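PDB 4PNE: methyltransferase-like protein from Saccharopolyspora spinosa, which catalyses the [4+2] cycloaddition step of spinosyn biosynthesis and has the fold of an S-adenosylmethionine-dependent methyltransferase, with S-adenosyl-L-homocysteine bound in its cofactor site. Local coordinates for residues 37-40 with 41-45; 164-167 with 168-171; 45-48 with 49-53; 212-215 with 216-220; 257-260 with 261-264. One frame throughout, in Å; residues are numbered along the deposited sequence.

Contact 1: 37-40 with 41-45; sequences QQVG and QMYDL. With SAH (S-adenosyl-L-homocysteine), chain C.
The backbone from Gln37 to Asp44 is regular alpha-helix, four successive i to i+4 hydrogen bonds running from Gln41 N to Gln37 O (2.9 Å) through Asp44 N to Gly40 O (2.8 Å). These are the first turns of helix 36-54, which lies against the cofactor pocket of a class I methyltransferase fold, and one side of them faces S-adenosyl-L-homocysteine. Val39 and Tyr43, a turn apart, lie side by side and point the same way, with Val39 CG1 in the plane of the phenol ring at its edge, 3.9 Å from Tyr43 CD2. CG1 is swung opposite Val39's own N (chi1 174°), which also brings it to 3.6 Å from C8 of the adenine. Tyr43 turns a face to the ribose: C3' of the ligand sits 3.8 Å above the ring plane, displaced toward the rim. The phenol oxygen is hydrogen-bonded to Glu172, so the far end of the ring is held as well as its root. On another side of the helix, the carboxylate of Asp44 folds back close to the carbonyl of Gly40 but takes its bonds from outside this turn, OD1 accepting from Val126 N and also bonded to Ser124 OG. Met42 leads away from the ligand toward Trp276 of helix 271-281. At the sulfur, the ligand meets Tyr43 directly, with Tyr43 OH 3.3 Å from SD.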
# COMPACT_ATOMS: atom_id res chain seq x y z
N GLN A 37 -3.92 -9.06 13.33
CA GLN A 37 -3.49 -10.45 13.24
C GLN A 37 -4.21 -11.17 12.08
O GLN A 37 -3.61 -11.94 11.31
CB GLN A 37 -3.74 -11.15 14.57
CG GLN A 37 -3.14 -12.53 14.70
CD GLN A 37 -3.27 -13.07 16.11
OE1 GLN A 37 -3.82 -12.41 17.00
NE2 GLN A 37 -2.78 -14.29 16.32
N GLN A 38 -5.51 -10.89 11.94
CA GLN A 38 -6.32 -11.47 10.88
C GLN A 38 -5.87 -10.98 9.51
O GLN A 38 -5.82 -11.76 8.55
CB GLN A 38 -7.79 -11.16 11.13
CG GLN A 38 -8.37 -12.03 12.26
CD GLN A 38 -9.79 -11.68 12.66
OE1 GLN A 38 -10.19 -10.52 12.67
NE2 GLN A 38 -10.57 -12.70 13.00
N VAL A 39 -5.54 -9.70 9.41
CA VAL A 39 -5.03 -9.18 8.17
C VAL A 39 -3.69 -9.87 7.86
O VAL A 39 -3.47 -10.30 6.73
CB VAL A 39 -4.86 -7.65 8.22
CG1 VAL A 39 -4.17 -7.15 6.96
CG2 VAL A 39 -6.21 -6.99 8.37
N GLY A 40 -2.80 -10.00 8.85
CA GLY A 40 -1.53 -10.66 8.60
C GLY A 40 -1.73 -12.10 8.13
O GLY A 40 -1.05 -12.58 7.22
N GLN A 41 -2.68 -12.77 8.74
CA GLN A 41 -2.99 -14.15 8.38
C GLN A 41 -3.49 -14.23 6.93
O GLN A 41 -3.10 -15.14 6.18
CB GLN A 41 -4.04 -14.72 9.35
CG GLN A 41 -4.56 -16.13 9.08
CD GLN A 41 -3.46 -17.17 8.97
OE1 GLN A 41 -2.42 -17.07 9.63
NE2 GLN A 41 -3.70 -18.19 8.16
N MET A 42 -4.32 -13.28 6.53
CA MET A 42 -4.85 -13.30 5.19
C MET A 42 -3.70 -13.14 4.22
O MET A 42 -3.61 -13.87 3.25
CB MET A 42 -5.90 -12.21 4.99
CG MET A 42 -6.62 -12.23 3.63
SD MET A 42 -7.33 -13.82 3.06
CE MET A 42 -7.80 -13.46 1.37
N TYR A 43 -2.80 -12.20 4.49
CA TYR A 43 -1.65 -12.03 3.60
C TYR A 43 -0.71 -13.22 3.66
O TYR A 43 -0.07 -13.58 2.66
CB TYR A 43 -0.91 -10.73 3.93
CG TYR A 43 -1.52 -9.54 3.23
CD1 TYR A 43 -1.35 -9.38 1.86
CD2 TYR A 43 -2.28 -8.61 3.92
CE1 TYR A 43 -1.90 -8.33 1.20
CE2 TYR A 43 -2.87 -7.54 3.24
CZ TYR A 43 -2.66 -7.43 1.88
OH TYR A 43 -3.20 -6.40 1.17
N ASP A 44 -0.62 -13.86 4.82
CA ASP A 44 0.21 -15.09 4.93
C ASP A 44 -0.29 -16.14 3.92
O ASP A 44 0.50 -16.86 3.28
CB ASP A 44 0.19 -15.67 6.35
CG ASP A 44 1.03 -14.88 7.36
OD1 ASP A 44 1.87 -14.04 6.99
OD2 ASP A 44 0.81 -15.12 8.56
N LEU A 45 -1.61 -16.24 3.83
CA LEU A 45 -2.27 -17.20 2.97
C LEU A 45 -2.20 -16.84 1.49
O LEU A 45 -1.98 -17.73 0.68
CB LEU A 45 -3.73 -17.37 3.37
CG LEU A 45 -3.95 -18.08 4.70
CD1 LEU A 45 -5.43 -18.02 5.09
CD2 LEU A 45 -3.44 -19.50 4.63
N SAH C . 2.82 -1.05 0.42
CA SAH C . 2.95 -2.39 -0.16
CB SAH C . 1.86 -3.37 0.26
CG SAH C . 0.42 -2.90 0.24
SD SAH C . -0.70 -4.26 0.60
C SAH C . 3.00 -2.28 -1.66
O SAH C . 3.40 -3.22 -2.32
OXT SAH C . 2.72 -1.21 -2.20
C5' SAH C . -1.15 -3.77 2.28
C4' SAH C . -0.03 -3.95 3.30
O4' SAH C . -0.40 -3.33 4.53
C3' SAH C . 0.25 -5.40 3.65
O3' SAH C . 1.66 -5.54 3.62
C2' SAH C . -0.32 -5.56 5.05
O2' SAH C . 0.25 -6.58 5.87
C1' SAH C . -0.09 -4.16 5.61
N9 SAH C . -0.93 -3.89 6.80
C8 SAH C . -2.26 -4.05 6.99
N7 SAH C . -2.58 -3.70 8.26
C5 SAH C . -1.45 -3.33 8.88
C6 SAH C . -1.17 -2.90 10.16
N6 SAH C . -2.13 -2.77 11.07
N1 SAH C . 0.10 -2.57 10.49
C2 SAH C . 1.12 -2.68 9.57
N3 SAH C . 0.87 -3.15 8.31
C4 SAH C . -0.41 -3.44 7.97

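Contact 2: 164-167 with 168-171; sequences AWAM and QSLL. With SAH (S-adenosyl-L-homocysteine), chain C.
Ala166 and Met167 end strand 161-167, and the chain turns straight from them over the bound S-adenosyl-L-homocysteine; this is the loop after the fourth strand of the Rossmann-like methyltransferase sheet, at the C-terminal edge where such folds hold their cofactor. Met167 O accepts a hydrogen bond from the amino N of the ligand at 2.9 Å. Gln168, first in the loop, has a left-handed backbone (phi 57°, psi 43°) that makes the sharp change of direction. Its carbonyl O lies 3.3 Å from C5' of the ligand, while its side chain, extended beyond CG, leaves to another side: OE1 is hydrogen-bonded to Tyr292 OH and His62 N, and NE2 to a malonate ion, probably from the crystallisation liquor. Ser169 follows with CB 3.4 Å from the ribose O4'. Its hydroxyl, placed between its own N and carbonyl carbon (chi1 62°), passes 3.4 Å from the methyl CB of Ala166 and is hydrogen-bonded to Val99 O, tying the loop to the end of neighbouring strand 95-99. Leu170 then begins a 3-10 turn and brings CG back over the same methyl, 3.8 Å from Ala166 CB. A water links the strand end to the turn: it accepts from Leu170 N and can donate to Ala166 O, at 2.9 Å from each.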
# COMPACT_ATOMS: atom_id res chain seq x y z
N ALA A 164 7.57 8.91 5.37
CA ALA A 164 6.82 7.69 5.45
C ALA A 164 6.03 7.45 4.19
O ALA A 164 5.64 8.39 3.52
CB ALA A 164 5.89 7.75 6.63
N TRP A 165 5.76 6.18 3.91
CA TRP A 165 4.81 5.74 2.89
C TRP A 165 3.63 5.01 3.54
O TRP A 165 3.81 4.24 4.47
CB TRP A 165 5.43 4.79 1.89
CG TRP A 165 6.55 5.29 1.12
CD1 TRP A 165 6.86 6.59 0.86
CD2 TRP A 165 7.58 4.50 0.51
NE1 TRP A 165 7.98 6.66 0.07
CE2 TRP A 165 8.44 5.39 -0.15
CE3 TRP A 165 7.82 3.12 0.41
CZ2 TRP A 165 9.56 4.95 -0.84
CZ3 TRP A 165 8.91 2.69 -0.30
CH2 TRP A 165 9.77 3.59 -0.92
N ALA A 166 2.43 5.14 2.96
CA ALA A 166 1.35 4.19 3.22
C ALA A 166 0.70 3.96 1.87
O ALA A 166 -0.24 4.66 1.51
CB ALA A 166 0.36 4.69 4.25
N MET A 167 1.28 3.02 1.12
CA MET A 167 0.80 2.65 -0.20
C MET A 167 -0.16 1.50 -0.06
O MET A 167 0.27 0.38 0.13
CB MET A 167 1.97 2.32 -1.11
CG MET A 167 2.73 3.51 -1.65
SD MET A 167 3.90 3.10 -3.00
CE MET A 167 5.27 2.70 -1.94
N GLN A 168 -1.45 1.86 -0.06
CA GLN A 168 -2.60 0.97 0.08
C GLN A 168 -2.56 0.12 1.36
O GLN A 168 -2.83 -1.08 1.36
CB GLN A 168 -2.75 0.08 -1.15
CG GLN A 168 -3.33 0.79 -2.31
CD GLN A 168 -3.39 -0.08 -3.56
OE1 GLN A 168 -2.86 0.30 -4.60
NE2 GLN A 168 -3.96 -1.26 -3.43
N SER A 169 -2.19 0.76 2.47
CA SER A 169 -2.21 0.07 3.76
C SER A 169 -3.21 0.63 4.77
O SER A 169 -3.76 -0.12 5.55
CB SER A 169 -0.81 0.07 4.36
OG SER A 169 -0.40 1.39 4.58
N LEU A 170 -3.48 1.94 4.76
CA LEU A 170 -4.31 2.52 5.82
C LEU A 170 -5.72 1.95 5.83
O LEU A 170 -6.31 1.75 6.90
CB LEU A 170 -4.37 4.05 5.68
CG LEU A 170 -3.07 4.80 5.91
CD1 LEU A 170 -3.24 6.26 5.67
CD2 LEU A 170 -2.59 4.57 7.34
N LEU A 171 -6.30 1.69 4.68
CA LEU A 171 -7.69 1.26 4.68
C LEU A 171 -7.86 -0.20 5.11
O LEU A 171 -8.96 -0.64 5.40
CB LEU A 171 -8.32 1.49 3.31
CG LEU A 171 -8.57 2.96 2.95
CD1 LEU A 171 -9.32 3.04 1.64
CD2 LEU A 171 -9.38 3.70 4.02
N SAH C . 2.82 -1.05 0.42
CA SAH C . 2.95 -2.39 -0.16
CB SAH C . 1.86 -3.37 0.26
CG SAH C . 0.42 -2.90 0.24
SD SAH C . -0.70 -4.26 0.60
C SAH C . 3.00 -2.28 -1.66
O SAH C . 3.40 -3.22 -2.32
OXT SAH C . 2.72 -1.21 -2.20
C5' SAH C . -1.15 -3.77 2.28
C4' SAH C . -0.03 -3.95 3.30
O4' SAH C . -0.40 -3.33 4.53
C3' SAH C . 0.25 -5.40 3.65
O3' SAH C . 1.66 -5.54 3.62
C2' SAH C . -0.32 -5.56 5.05
O2' SAH C . 0.25 -6.58 5.87
C1' SAH C . -0.09 -4.16 5.61
N9 SAH C . -0.93 -3.89 6.80
C8 SAH C . -2.26 -4.05 6.99
N7 SAH C . -2.58 -3.70 8.26
C5 SAH C . -1.45 -3.33 8.88
C6 SAH C . -1.17 -2.90 10.16
N6 SAH C . -2.13 -2.77 11.07
N1 SAH C . 0.10 -2.57 10.49
C2 SAH C . 1.12 -2.68 9.57
N3 SAH C . 0.87 -3.15 8.31
C4 SAH C . -0.41 -3.44 7.97
O HOH W 1 -2.73 3.70 2.62

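Contact 3: 45-48 with 49-53; sequences LVTP and LLNSV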
# COMPACT_ATOMS: atom_id res chain seq x y z
N LEU A 45 -1.61 -16.24 3.83
CA LEU A 45 -2.27 -17.20 2.97
C LEU A 45 -2.20 -16.84 1.49
O LEU A 45 -1.98 -17.73 0.68
CB LEU A 45 -3.73 -17.37 3.37
CG LEU A 45 -3.95 -18.08 4.70
CD1 LEU A 45 -5.43 -18.02 5.09
CD2 LEU A 45 -3.44 -19.50 4.63
N VAL A 46 -2.38 -15.57 1.15
CA VAL A 46 -2.51 -15.17 -0.25
C VAL A 46 -1.16 -14.88 -0.90
O VAL A 46 -1.04 -14.89 -2.12
CB VAL A 46 -3.43 -13.91 -0.39
CG1 VAL A 46 -2.71 -12.66 -0.03
CG2 VAL A 46 -3.95 -13.80 -1.81
N THR A 47 -0.12 -14.68 -0.10
CA THR A 47 1.18 -14.34 -0.66
C THR A 47 1.71 -15.27 -1.73
O THR A 47 2.15 -14.78 -2.79
CB THR A 47 2.23 -14.28 0.47
OG1 THR A 47 2.06 -13.05 1.17
CG2 THR A 47 3.65 -14.31 -0.07
N PRO A 48 1.70 -16.59 -1.49
CA PRO A 48 2.21 -17.50 -2.53
C PRO A 48 1.42 -17.36 -3.86
O PRO A 48 2.01 -17.48 -4.92
CB PRO A 48 2.01 -18.89 -1.92
CG PRO A 48 1.86 -18.67 -0.48
CD PRO A 48 1.24 -17.33 -0.31
N LEU A 49 0.13 -17.09 -3.78
CA LEU A 49 -0.69 -16.91 -4.98
C LEU A 49 -0.28 -15.63 -5.69
O LEU A 49 -0.08 -15.65 -6.91
CB LEU A 49 -2.20 -16.86 -4.62
CG LEU A 49 -3.15 -16.61 -5.80
CD1 LEU A 49 -2.89 -17.48 -7.01
CD2 LEU A 49 -4.61 -16.76 -5.35
N LEU A 50 -0.13 -14.54 -4.95
CA LEU A 50 0.29 -13.28 -5.58
C LEU A 50 1.64 -13.41 -6.23
O LEU A 50 1.85 -12.91 -7.33
CB LEU A 50 0.35 -12.12 -4.57
CG LEU A 50 -0.93 -11.75 -3.85
CD1 LEU A 50 -0.71 -10.55 -2.95
CD2 LEU A 50 -2.01 -11.43 -4.86
N ASN A 51 2.57 -14.06 -5.54
CA ASN A 51 3.88 -14.27 -6.12
C ASN A 51 3.82 -15.10 -7.39
O ASN A 51 4.49 -14.79 -8.37
CB ASN A 51 4.79 -14.93 -5.09
CG ASN A 51 5.15 -13.99 -3.94
OD1 ASN A 51 4.75 -12.82 -3.91
ND2 ASN A 51 5.94 -14.50 -3.01
N SER A 52 2.99 -16.13 -7.39
CA SER A 52 2.81 -16.96 -8.56
C SER A 52 2.26 -16.15 -9.72
O SER A 52 2.76 -16.26 -10.85
CB SER A 52 1.90 -18.13 -8.26
OG SER A 52 1.77 -18.96 -9.39
N VAL A 53 1.21 -15.38 -9.47
CA VAL A 53 0.63 -14.55 -10.52
C VAL A 53 1.65 -13.54 -11.09
O VAL A 53 1.76 -13.34 -12.30
CB VAL A 53 -0.63 -13.83 -9.99
CG1 VAL A 53 -1.19 -12.87 -11.00
CG2 VAL A 53 -1.71 -14.82 -9.59
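Val46 and Leu50, one turn apart on helix 36-54, cross obliquely: Val46 CG1 comes to 4.1 Å from Leu50 CD1, a loose apolar meeting, while Val46 CG2 lies alongside Leu50 CG. The valine has CG1 between its own N and carbonyl carbon (chi1 79°), a less usual helical setting that turns both methyls to the leucine, one to CD1 and the other to CG. On another side of the helix, Thr47 and Asn51 lie side by side and point the same way. Here it is the threonine methyl that touches, CG2 packing 3.7 Å from Asn51 ND2; the hydroxyl, the other branch, is turned back to a hydrogen bond with Tyr43 O in the preceding turn. Pro48 follows, and because its nitrogen carries no hydrogen the helix is kinked there. Across it the i to i+4 bonds continue: Leu50 N to Val46 O (3.0 Å) and Asn51 N to Thr47 O (2.9 Å) are both nearly straight, and Ser52 N bonds Pro48 O. Leu49 sets its CB 3.4 Å from Val46 O. The buried sides of this stretch meet several helices: Thr47 and Asn51 rest on Ile130 of helix 125-138, Val46 and Leu50 meet Trp276 of helix 271-281, Leu49 packs on Ile265 and Tyr269 of helix 265-269, and Leu50 and Val53 lie against Phe254 of helix 250-260.

Contact 4: 212-215 with 216-220; sequences DRWP and TGLRI
Trp214 and Ile220 cross at about a right angle on the two arms of a hairpin-like loop between strand 191-200 and helix 223-233, closed by a type I turn from Trp214 to Gly217. Ile220 CG1 sits almost squarely over the five-membered ring, 3.7 Å from its centroid, in a CH-pi contact. Trp214 CG and Ile220 CG1 both lie opposite their own carbonyl carbons (chi1 -57° and -54°), which lets the isoleucine lie across the face while Leu218 CD2 meets Trp214 CD1 at 3.9 Å. Both residues also touch Lys200 of that strand. Arg213 is stretched from CG to NE and reaches across to the other arm, where NH1 donates to Gly217 O at 3.0 Å. A single antiparallel bridge joins Arg213 with Arg219, flanked by Trp214 N to Leu218 O (2.7 Å) and Ile220 N to Asp212 O. Two waters link side-chain donors to the backbone of Arg219, one accepting from Arg213 NH1 and its N, the other joining Trp214 NE1 to its O. Arg219, bent at chi3, carries its guanidinium away to Met173 O. The loop's shape thus rests on backbone bonds and waters around one aromatic-aliphatic pair, with both arginines bound to carbonyl oxygens.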
# COMPACT_ATOMS: atom_id res chain seq x y z
N ASP A 212 -19.11 -0.74 5.14
CA ASP A 212 -19.15 -0.78 3.68
C ASP A 212 -17.81 -1.27 3.15
O ASP A 212 -16.78 -0.66 3.43
CB ASP A 212 -19.46 0.60 3.10
CG ASP A 212 -20.91 1.02 3.29
OD1 ASP A 212 -21.77 0.12 3.41
OD2 ASP A 212 -21.18 2.24 3.34
N ARG A 213 -17.82 -2.37 2.41
CA ARG A 213 -16.61 -2.92 1.80
C ARG A 213 -16.81 -3.25 0.33
O ARG A 213 -17.88 -3.69 -0.08
CB ARG A 213 -16.16 -4.18 2.56
CG ARG A 213 -15.88 -3.92 4.03
CD ARG A 213 -15.28 -5.11 4.77
NE ARG A 213 -14.89 -4.67 6.11
CZ ARG A 213 -13.76 -4.05 6.40
NH1 ARG A 213 -12.87 -3.80 5.44
NH2 ARG A 213 -13.51 -3.68 7.65
N TRP A 214 -15.76 -3.06 -0.47
CA TRP A 214 -15.77 -3.59 -1.82
C TRP A 214 -15.81 -5.12 -1.73
O TRP A 214 -15.46 -5.68 -0.70
CB TRP A 214 -14.54 -3.15 -2.63
CG TRP A 214 -14.36 -1.67 -2.75
CD1 TRP A 214 -13.48 -0.90 -2.04
CD2 TRP A 214 -15.05 -0.77 -3.63
NE1 TRP A 214 -13.59 0.41 -2.42
CE2 TRP A 214 -14.54 0.51 -3.39
CE3 TRP A 214 -16.05 -0.93 -4.60
CZ2 TRP A 214 -14.99 1.63 -4.08
CZ3 TRP A 214 -16.50 0.19 -5.27
CH2 TRP A 214 -15.97 1.46 -5.00
N PRO A 215 -16.20 -5.80 -2.83
CA PRO A 215 -16.25 -7.27 -2.82
C PRO A 215 -14.92 -7.95 -2.53
O PRO A 215 -14.89 -9.11 -2.14
CB PRO A 215 -16.72 -7.59 -4.23
CG PRO A 215 -17.58 -6.44 -4.61
CD PRO A 215 -16.77 -5.26 -4.08
N THR A 216 -13.82 -7.22 -2.75
CA THR A 216 -12.49 -7.69 -2.40
C THR A 216 -12.23 -7.68 -0.91
O THR A 216 -11.19 -8.18 -0.46
CB THR A 216 -11.44 -6.83 -3.05
OG1 THR A 216 -11.65 -5.48 -2.61
CG2 THR A 216 -11.52 -6.89 -4.60
N GLY A 217 -13.13 -7.05 -0.15
CA GLY A 217 -12.95 -6.91 1.28
C GLY A 217 -12.41 -5.56 1.72
O GLY A 217 -12.38 -5.27 2.91
N LEU A 218 -11.94 -4.74 0.77
CA LEU A 218 -11.43 -3.42 1.10
C LEU A 218 -12.55 -2.45 1.54
O LEU A 218 -13.57 -2.30 0.87
CB LEU A 218 -10.67 -2.85 -0.09
CG LEU A 218 -10.03 -1.48 0.10
CD1 LEU A 218 -8.87 -1.56 1.07
CD2 LEU A 218 -9.63 -0.88 -1.23
N ARG A 219 -12.32 -1.79 2.68
CA ARG A 219 -13.16 -0.68 3.16
C ARG A 219 -13.40 0.35 2.03
O ARG A 219 -12.47 0.71 1.33
CB ARG A 219 -12.48 -0.04 4.37
CG ARG A 219 -13.14 1.19 4.91
CD ARG A 219 -12.27 1.83 5.98
NE ARG A 219 -12.45 1.22 7.30
CZ ARG A 219 -11.48 0.68 8.04
NH1 ARG A 219 -10.24 0.59 7.57
NH2 ARG A 219 -11.74 0.19 9.24
N ILE A 220 -14.64 0.78 1.83
CA ILE A 220 -14.96 1.81 0.85
C ILE A 220 -14.75 3.18 1.51
O ILE A 220 -15.27 3.46 2.59
CB ILE A 220 -16.41 1.70 0.32
CG1 ILE A 220 -16.67 0.28 -0.22
CG2 ILE A 220 -16.72 2.78 -0.74
CD1 ILE A 220 -17.93 0.15 -1.02
O HOH W 2 -10.35 -2.81 4.57
O HOH W 3 -12.06 2.41 -0.93

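Contact 5: 257-260 with 261-264; sequences ELAA and HQHG
His261 bends its ring back along the last turn of helix 250-260, and ND1 donates to Glu257 O at 3.0 Å, a fairly straight bond (160°) with the oxygen in the ring plane. The side chain thereby serves a carbonyl four residues back that a helical backbone N-H would otherwise take, as the chain leaves the helix. With CG opposite its own carbonyl carbon (chi1 -58°), the imidazole edge is brought up to that oxygen. The backbone bonds here are poorer: His261 N reaches Leu258 O at 2.8 Å but strongly bent, and Gln262 N reaches Ala259 O at 3.3 Å; both are weak and of the i to i+3 kind. Ala259 O is also crowded by the side chain of Gln262, whose CG lies 3.1 Å away, and the extended amide then passes alongside the alanine, OE1 3.9 Å from Ala259 CB. His263 offers a ring edge to Ala260 O, with CD2 at 3.9 Å. Gly264, at positive phi, takes the N-cap position of the next helix, 265-269. The inner side of this corner rests on helix 36-54, where Glu257, Leu258 and His261 all touch Val53, and Leu258 also packs on Ala277, Val280 and Cys281 of helix 271-281.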
# COMPACT_ATOMS: atom_id res chain seq x y z
N GLU A 257 -4.60 -11.81 -15.52
CA GLU A 257 -3.41 -12.54 -15.05
C GLU A 257 -3.74 -13.62 -14.02
O GLU A 257 -3.18 -14.72 -14.04
CB GLU A 257 -2.40 -11.56 -14.43
CG GLU A 257 -1.89 -10.54 -15.39
CD GLU A 257 -1.15 -11.16 -16.55
OE1 GLU A 257 -0.14 -11.87 -16.29
OE2 GLU A 257 -1.59 -10.96 -17.71
N LEU A 258 -4.63 -13.27 -13.10
CA LEU A 258 -5.07 -14.13 -12.03
C LEU A 258 -5.80 -15.31 -12.60
O LEU A 258 -5.55 -16.45 -12.21
CB LEU A 258 -5.96 -13.35 -11.07
CG LEU A 258 -6.56 -14.13 -9.88
CD1 LEU A 258 -5.49 -14.82 -9.03
CD2 LEU A 258 -7.39 -13.21 -9.00
N ALA A 259 -6.64 -15.06 -13.59
CA ALA A 259 -7.47 -16.12 -14.19
C ALA A 259 -6.62 -17.20 -14.78
O ALA A 259 -6.97 -18.37 -14.72
CB ALA A 259 -8.36 -15.55 -15.22
N ALA A 260 -5.50 -16.85 -15.38
CA ALA A 260 -4.61 -17.89 -15.86
C ALA A 260 -4.19 -18.84 -14.71
O ALA A 260 -4.15 -20.06 -14.89
CB ALA A 260 -3.40 -17.29 -16.53
N HIS A 261 -3.90 -18.30 -13.52
CA HIS A 261 -3.44 -19.10 -12.37
C HIS A 261 -4.55 -19.58 -11.44
O HIS A 261 -4.31 -19.78 -10.25
CB HIS A 261 -2.44 -18.31 -11.52
CG HIS A 261 -1.23 -17.85 -12.28
ND1 HIS A 261 -1.23 -16.73 -13.09
CD2 HIS A 261 0.01 -18.37 -12.37
CE1 HIS A 261 -0.04 -16.58 -13.64
NE2 HIS A 261 0.73 -17.57 -13.22
N GLN A 262 -5.75 -19.80 -11.97
CA GLN A 262 -6.91 -19.92 -11.12
C GLN A 262 -7.24 -21.37 -10.79
O GLN A 262 -7.99 -21.66 -9.85
CB GLN A 262 -8.09 -19.20 -11.78
CG GLN A 262 -8.87 -19.98 -12.83
CD GLN A 262 -10.13 -19.24 -13.27
OE1 GLN A 262 -10.31 -18.05 -12.96
NE2 GLN A 262 -11.00 -19.93 -13.99
N HIS A 263 -6.66 -22.29 -11.55
CA HIS A 263 -6.99 -23.68 -11.35
C HIS A 263 -6.62 -24.11 -9.93
O HIS A 263 -5.52 -23.83 -9.44
CB HIS A 263 -6.27 -24.53 -12.39
CG HIS A 263 -4.78 -24.36 -12.39
ND1 HIS A 263 -3.94 -25.24 -11.77
CD2 HIS A 263 -4.00 -23.41 -12.95
CE1 HIS A 263 -2.69 -24.84 -11.93
NE2 HIS A 263 -2.70 -23.73 -12.64
N GLY A 264 -7.58 -24.76 -9.27
CA GLY A 264 -7.38 -25.34 -7.96
C GLY A 264 -6.95 -24.36 -6.89
O GLY A 264 -6.22 -24.75 -5.97

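How the contacts relate
Contact 2 is the buried one, close to the centre of the chain; contacts 1 and 5 are surface contacts, and contacts 3 and 4 are partly buried. Contacts 1 and 3 are consecutive lengths of helix 36-54 sharing Leu45, yet the first touches the ligand and the second packs between helices. S-adenosyl-L-homocysteine also joins contacts 1 and 2, which approach it without touching each other. Contact 5 meets contact 3 through His261 and Val53, and contact 4 meets contact 2 through Leu218 and Leu171. Contacts 1 and 3 rely on regular helical bonds, contact 5 on a side-chain donor at a helix end, contact 2 on a bridging water, and contact 4 on direct backbone bonds with waters added.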